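Local coordinates for chitosanase (Bacillus subtilis subsp. subtilis str. 168, PDB 7C6C), which hydrolyses internal beta-(1->4) linkages between D-glucosamine units of partly acetylated chitosan, as a secreted glycoside hydrolase of family 46, at residues E58-A63 with A101-F106; L73-R78 with S88-F93. One frame throughout, in Å; residues are numbered along the deposited sequence.

Interaction 1 (E58-A63 with A101-F106); sequences EVYTKA and ANDKEF
Tyr60, in the last turns of helix 52-63, carries this contact with the start of helix 104-128. Its CG stands anti to the backbone N (chi1 178°), so the side chain leaves the helix toward segment 101-106. CB already comes near the Phe106 ring. CG meets Phe106 CD1 at 3.6 Å, the closest approach of the two residues. CD2 lies against the same ring edge, touching both CD1 and CE1 of Phe106. CE2 also lies against Phe106 CD1, so CB, CG, CD1, CD2 and CE2 of Tyr60 all meet that one carbon. On the other flank of the tyrosine ring, CD1 rests near Phe106 CA. CE1, one atom further out, packs near Phe106 N and CA, with Glu105 CB at the ring edge.

The two rings form a T-shaped (edge-to-face) pair. The edge of Phe106 points into one face of Tyr60, the centroids are 5.0 Å apart and the planes stand at 73°. CD1 of Phe106 sits over the rim of that face, not over its middle. The Phe106 ring in turn makes an edge-to-face pair with Trp97.

At the tip, Tyr60 OH holds a water in the plane of its ring, 2.7 Å from the water oxygen. The same water donates to Asp103 OD2 and so bridges the two segments. Asp103 OD2 also accepts from Phe106 N at 2.9 Å through its anti lone pair. One carboxylate oxygen therefore serves both the bridge and the helix start, and the capping bond from Phe106 N probably limits its movement. At the outer margin, Ala63 CB touches Glu105 OE1 at 3.8 Å.

The arrangement is an aspartate N-cap at the start of helix 104-128, joined through an aromatic pair and one water to the C-terminal end of helix 52-63.

Interaction 2 (L73-R78 with S88-F93); sequences LPELRR and SNLKGF
Helix 73-82 packs here against the loop that leads on to helix 93-99, the connection between two successive helices of the family 46 chitosanase fold. Glu75 is the first residue of the helix to touch the loop. Its CG is anti to the backbone N (chi1 179°), and a bend at chi2 (67°) turns the carboxylate across the Asn89 side chain. The aliphatic part is used as well: Glu75 CG lies 3.7 Å from Leu90 CD2. The carboxylate and the Asn89 amide stand nearly perpendicular, with Glu75 OE2 3.4 Å from Asn89 CB.

Leu76 follows on the buried side. Its two methyl groups meet Phe93 tip to tip, CD1 being 4.1 Å from Phe93 CE1. CD2 also reaches Leu90 CD2. Tyr72 borders this apolar patch, touching Leu90 and making an edge-to-face pair with Phe93, while Leu90 also packs on Tyr39 of strand 39-41.

Arg78, one turn after Glu75, closes the outer side. Its chain bends at chi3 and brings NE and NH2 side-on to Glu75 OE1. Both nitrogens bond to that one oxygen, which lies in the guanidinium plane. The NH2 bond is short, 2.7 Å to Glu75 OE1, and uses the syn lone pair; NE comes from above the carboxylate plane. The salt bridge holds the carboxylate in place and probably stabilises its charge. The other oxygen then faces the loop: a water donates to Glu75 OE2 at 2.8 Å and accepts from Asn89 N at 2.9 Å.

Interactions 1 and 2 lie on the same side of the chain's centre, with their own centres about 17 Å apart. Helices 52-63 and 73-82 follow each other in the chain, and interaction 2 falls within the span between the two segments of interaction 1. The two contacts meet mainly through Leu73: its CD1 lies 4.0 Å from Thr61 OG1, and its CD2 packs near Glu58 N. Glu58 OE2 also packs near Arg77 NH1, at 4.1 Å. Helix 52-63 thus has helix 73-82 beside it as well as the start of helix 104-128. Both contacts are away from the predicted proton donor Glu19, the probable nucleophile Asp35 and the pocket that holds (2S)-2-hydroxybutanedioic acid.

Interaction 1 (E58-A63 with A101-F106)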
loop_
_atom_site.group_PDB
_atom_site.type_symbol
_atom_site.label_atom_id
_atom_site.label_comp_id
_atom_site.label_asym_id
_atom_site.label_seq_id
_atom_site.Cartn_x
_atom_site.Cartn_y
_atom_site.Cartn_z
ATOM N N GLU A 58 -13.209 -6.842 -11.568
ATOM C CA GLU A 58 -14.410 -6.189 -12.096
ATOM C C GLU A 58 -14.050 -5.140 -13.138
ATOM O O GLU A 58 -14.668 -5.070 -14.211
ATOM C CB GLU A 58 -15.173 -5.502 -10.964
ATOM C CG GLU A 58 -15.859 -6.404 -9.969
ATOM C CD GLU A 58 -16.273 -5.628 -8.721
ATOM O OE1 GLU A 58 -15.725 -4.519 -8.490
ATOM O OE2 GLU A 58 -17.129 -6.118 -7.952
ATOM N N VAL A 59 -13.069 -4.287 -12.816
ATOM C CA VAL A 59 -12.667 -3.206 -13.718
ATOM C C VAL A 59 -12.090 -3.786 -15.003
ATOM O O VAL A 59 -12.427 -3.362 -16.113
ATOM C CB VAL A 59 -11.678 -2.258 -13.006
ATOM C CG1 VAL A 59 -10.980 -1.318 -14.004
ATOM C CG2 VAL A 59 -12.386 -1.466 -11.926
ATOM N N TYR A 60 -11.216 -4.783 -14.864
ATOM C CA TYR A 60 -10.643 -5.444 -16.027
ATOM C C TYR A 60 -11.730 -6.081 -16.884
ATOM O O TYR A 60 -11.689 -5.993 -18.117
ATOM C CB TYR A 60 -9.633 -6.492 -15.549
ATOM C CG TYR A 60 -8.986 -7.311 -16.640
ATOM C CD1 TYR A 60 -8.338 -6.707 -17.710
ATOM C CD2 TYR A 60 -9.011 -8.696 -16.588
ATOM C CE1 TYR A 60 -7.739 -7.465 -18.704
ATOM C CE2 TYR A 60 -8.408 -9.462 -17.568
ATOM C CZ TYR A 60 -7.783 -8.845 -18.628
ATOM O OH TYR A 60 -7.211 -9.629 -19.602
ATOM N N THR A 61 -12.734 -6.694 -16.246
ATOM C CA THR A 61 -13.791 -7.380 -16.987
ATOM C C THR A 61 -14.696 -6.395 -17.722
ATOM O O THR A 61 -15.157 -6.682 -18.832
ATOM C CB THR A 61 -14.562 -8.325 -16.058
ATOM O OG1 THR A 61 -13.657 -9.320 -15.567
ATOM C CG2 THR A 61 -15.698 -9.023 -16.780
ATOM N N LYS A 62 -14.948 -5.223 -17.137
ATOM C CA LYS A 62 -15.682 -4.196 -17.869
ATOM C C LYS A 62 -14.919 -3.764 -19.118
ATOM O O LYS A 62 -15.506 -3.604 -20.194
ATOM C CB LYS A 62 -15.976 -3.002 -16.961
ATOM C CG LYS A 62 -16.698 -1.886 -17.685
ATOM C CD LYS A 62 -17.225 -0.816 -16.747
ATOM C CE LYS A 62 -18.088 0.173 -17.525
ATOM N NZ LYS A 62 -18.620 1.249 -16.664
ATOM N N ALA A 63 -13.597 -3.612 -19.001
ATOM C CA ALA A 63 -12.784 -3.174 -20.128
ATOM C C ALA A 63 -12.593 -4.284 -21.154
ATOM O O ALA A 63 -12.552 -4.015 -22.361
ATOM C CB ALA A 63 -11.431 -2.682 -19.616
ATOM N N ALA A 101 0.845 -10.131 -16.278
ATOM C CA ALA A 101 1.757 -9.161 -15.670
ATOM C C ALA A 101 2.102 -8.018 -16.612
ATOM O O ALA A 101 2.273 -6.875 -16.172
ATOM C CB ALA A 101 3.043 -9.861 -15.233
ATOM N N ASN A 102 2.238 -8.310 -17.905
ATOM C CA ASN A 102 2.661 -7.321 -18.889
ATOM C C ASN A 102 1.535 -6.914 -19.829
ATOM O O ASN A 102 1.790 -6.276 -20.858
ATOM C CB ASN A 102 3.887 -7.832 -19.645
ATOM C CG ASN A 102 5.064 -8.019 -18.725
ATOM O OD1 ASN A 102 5.526 -7.060 -18.114
ATOM N ND2 ASN A 102 5.525 -9.255 -18.580
ATOM N N ASP A 103 0.294 -7.239 -19.483
ATOM C CA ASP A 103 -0.839 -6.919 -20.331
ATOM C C ASP A 103 -1.282 -5.484 -20.080
ATOM O O ASP A 103 -1.530 -5.096 -18.935
ATOM C CB ASP A 103 -1.984 -7.877 -20.022
ATOM C CG ASP A 103 -3.171 -7.642 -20.905
ATOM O OD1 ASP A 103 -3.133 -8.059 -22.077
ATOM O OD2 ASP A 103 -4.121 -6.990 -20.443
ATOM N N LYS A 104 -1.393 -4.700 -21.150
ATOM C CA LYS A 104 -1.699 -3.280 -21.006
ATOM C C LYS A 104 -3.024 -3.054 -20.278
ATOM O O LYS A 104 -3.103 -2.237 -19.353
ATOM C CB LYS A 104 -1.713 -2.617 -22.384
ATOM C CG LYS A 104 -2.080 -1.151 -22.361
ATOM C CD LYS A 104 -2.161 -0.580 -23.773
ATOM C CE LYS A 104 -2.726 0.829 -23.768
ATOM N NZ LYS A 104 -2.795 1.382 -25.146
ATOM N N GLU A 105 -4.080 -3.772 -20.676
ATOM C CA GLU A 105 -5.386 -3.547 -20.060
ATOM C C GLU A 105 -5.407 -4.002 -18.604
ATOM O O GLU A 105 -6.010 -3.341 -17.751
ATOM C CB GLU A 105 -6.490 -4.242 -20.861
ATOM C CG GLU A 105 -6.793 -3.590 -22.213
ATOM C CD GLU A 105 -7.616 -2.306 -22.120
ATOM O OE1 GLU A 105 -7.960 -1.867 -21.001
ATOM O OE2 GLU A 105 -7.925 -1.728 -23.184
ATOM N N PHE A 106 -4.765 -5.128 -18.289
ATOM C CA PHE A 106 -4.768 -5.577 -16.903
ATOM C C PHE A 106 -3.991 -4.616 -16.015
ATOM O O PHE A 106 -4.418 -4.314 -14.893
ATOM C CB PHE A 106 -4.205 -6.987 -16.789
ATOM C CG PHE A 106 -4.485 -7.631 -15.457
ATOM C CD1 PHE A 106 -5.795 -7.757 -15.002
ATOM C CD2 PHE A 106 -3.454 -8.119 -14.654
ATOM C CE1 PHE A 106 -6.070 -8.345 -13.777
ATOM C CE2 PHE A 106 -3.730 -8.717 -13.430
ATOM C CZ PHE A 106 -5.033 -8.826 -12.992
HETATM O O HOH W 1 -6.294 -8.204 -21.653
#

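Interaction 2 (L73-R78 with S88-F93)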
loop_
_atom_site.group_PDB
_atom_site.type_symbol
_atom_site.label_atom_id
_atom_site.label_comp_id
_atom_site.label_asym_id
_atom_site.label_seq_id
_atom_site.Cartn_x
_atom_site.Cartn_y
_atom_site.Cartn_z
ATOM N N LEU A 73 -14.949 -14.366 -10.806
ATOM C CA LEU A 73 -15.753 -13.339 -10.140
ATOM C C LEU A 73 -16.699 -13.892 -9.084
ATOM O O LEU A 73 -16.783 -13.294 -7.999
ATOM C CB LEU A 73 -16.488 -12.467 -11.164
ATOM C CG LEU A 73 -15.621 -11.422 -11.863
ATOM C CD1 LEU A 73 -16.354 -10.809 -13.039
ATOM C CD2 LEU A 73 -15.190 -10.341 -10.881
ATOM N N PRO A 74 -17.446 -14.979 -9.314
ATOM C CA PRO A 74 -18.359 -15.438 -8.250
ATOM C C PRO A 74 -17.636 -15.785 -6.960
ATOM O O PRO A 74 -18.090 -15.406 -5.872
ATOM C CB PRO A 74 -19.073 -16.638 -8.888
ATOM C CG PRO A 74 -19.042 -16.338 -10.368
ATOM C CD PRO A 74 -17.690 -15.690 -10.584
ATOM N N GLU A 75 -16.496 -16.478 -7.051
ATOM C CA GLU A 75 -15.752 -16.802 -5.842
ATOM C C GLU A 75 -15.116 -15.556 -5.231
ATOM O O GLU A 75 -15.156 -15.371 -4.010
ATOM C CB GLU A 75 -14.700 -17.872 -6.125
ATOM C CG GLU A 75 -13.850 -18.249 -4.915
ATOM C CD GLU A 75 -14.620 -18.955 -3.803
ATOM O OE1 GLU A 75 -15.792 -19.349 -3.992
ATOM O OE2 GLU A 75 -14.029 -19.143 -2.724
ATOM N N LEU A 76 -14.520 -14.684 -6.053
ATOM C CA LEU A 76 -13.956 -13.453 -5.510
ATOM C C LEU A 76 -15.025 -12.637 -4.795
ATOM O O LEU A 76 -14.763 -12.021 -3.755
ATOM C CB LEU A 76 -13.313 -12.625 -6.618
ATOM C CG LEU A 76 -12.068 -13.245 -7.249
ATOM C CD1 LEU A 76 -11.725 -12.498 -8.529
ATOM C CD2 LEU A 76 -10.872 -13.232 -6.271
ATOM N N ARG A 77 -16.242 -12.620 -5.340
ATOM C CA ARG A 77 -17.332 -11.885 -4.707
ATOM C C ARG A 77 -17.695 -12.499 -3.358
ATOM O O ARG A 77 -17.874 -11.783 -2.361
ATOM C CB ARG A 77 -18.537 -11.851 -5.647
ATOM C CG ARG A 77 -19.592 -10.848 -5.245
ATOM C CD ARG A 77 -20.870 -10.984 -6.076
ATOM N NE ARG A 77 -20.593 -11.055 -7.509
ATOM C CZ ARG A 77 -20.305 -9.999 -8.265
ATOM N NH1 ARG A 77 -20.278 -8.779 -7.732
ATOM N NH2 ARG A 77 -20.048 -10.167 -9.563
ATOM N N ARG A 78 -17.801 -13.828 -3.304
ATOM C CA ARG A 78 -18.105 -14.490 -2.041
ATOM C C ARG A 78 -16.998 -14.276 -1.016
ATOM O O ARG A 78 -17.274 -14.081 0.172
ATOM C CB ARG A 78 -18.291 -15.984 -2.288
ATOM C CG ARG A 78 -18.504 -16.788 -1.025
ATOM C CD ARG A 78 -19.153 -18.130 -1.304
ATOM N NE ARG A 78 -18.335 -18.980 -2.160
ATOM C CZ ARG A 78 -18.584 -20.270 -2.365
ATOM N NH1 ARG A 78 -19.620 -20.840 -1.762
ATOM N NH2 ARG A 78 -17.799 -20.991 -3.156
ATOM N N SER A 88 -8.912 -22.053 -1.547
ATOM C CA SER A 88 -9.068 -23.401 -2.075
ATOM C C SER A 88 -10.015 -23.469 -3.269
ATOM O O SER A 88 -10.017 -24.482 -3.975
ATOM C CB SER A 88 -9.543 -24.343 -0.968
ATOM O OG SER A 88 -10.886 -24.070 -0.597
ATOM N N ASN A 89 -10.825 -22.435 -3.507
ATOM C CA ASN A 89 -11.726 -22.403 -4.653
ATOM C C ASN A 89 -11.259 -21.411 -5.711
ATOM O O ASN A 89 -12.077 -20.866 -6.454
ATOM C CB ASN A 89 -13.161 -22.071 -4.242
ATOM C CG ASN A 89 -13.802 -23.145 -3.412
ATOM O OD1 ASN A 89 -13.759 -24.323 -3.755
ATOM N ND2 ASN A 89 -14.441 -22.738 -2.323
ATOM N N LEU A 90 -9.954 -21.168 -5.785
ATOM C CA LEU A 90 -9.354 -20.265 -6.758
ATOM C C LEU A 90 -8.298 -20.977 -7.602
ATOM O O LEU A 90 -7.286 -20.391 -7.980
ATOM C CB LEU A 90 -8.772 -19.025 -6.084
ATOM C CG LEU A 90 -9.781 -18.018 -5.524
ATOM C CD1 LEU A 90 -9.049 -16.929 -4.758
ATOM C CD2 LEU A 90 -10.669 -17.423 -6.614
ATOM N N LYS A 91 -8.530 -22.244 -7.935
ATOM C CA LYS A 91 -7.556 -22.985 -8.722
ATOM C C LYS A 91 -7.301 -22.294 -10.054
ATOM O O LYS A 91 -8.236 -21.956 -10.785
ATOM C CB LYS A 91 -8.050 -24.411 -8.970
ATOM C CG LYS A 91 -7.061 -25.272 -9.754
ATOM C CD LYS A 91 -7.533 -26.714 -9.869
ATOM C CE LYS A 91 -8.850 -26.811 -10.611
ATOM N NZ LYS A 91 -8.831 -26.024 -11.879
ATOM N N GLY A 92 -6.025 -22.081 -10.368
ATOM C CA GLY A 92 -5.634 -21.421 -11.594
ATOM C C GLY A 92 -5.590 -19.910 -11.522
ATOM O O GLY A 92 -5.034 -19.280 -12.429
ATOM N N PHE A 93 -6.146 -19.309 -10.468
ATOM C CA PHE A 93 -6.219 -17.852 -10.393
ATOM C C PHE A 93 -4.831 -17.219 -10.324
ATOM O O PHE A 93 -4.547 -16.243 -11.024
ATOM C CB PHE A 93 -7.068 -17.468 -9.181
ATOM C CG PHE A 93 -7.068 -16.004 -8.857
ATOM C CD1 PHE A 93 -7.901 -15.122 -9.533
ATOM C CD2 PHE A 93 -6.273 -15.512 -7.829
ATOM C CE1 PHE A 93 -7.911 -13.770 -9.199
ATOM C CE2 PHE A 93 -6.278 -14.174 -7.502
ATOM C CZ PHE A 93 -7.095 -13.307 -8.183
HETATM O O HOH W 2 -11.313 -19.732 -2.467
#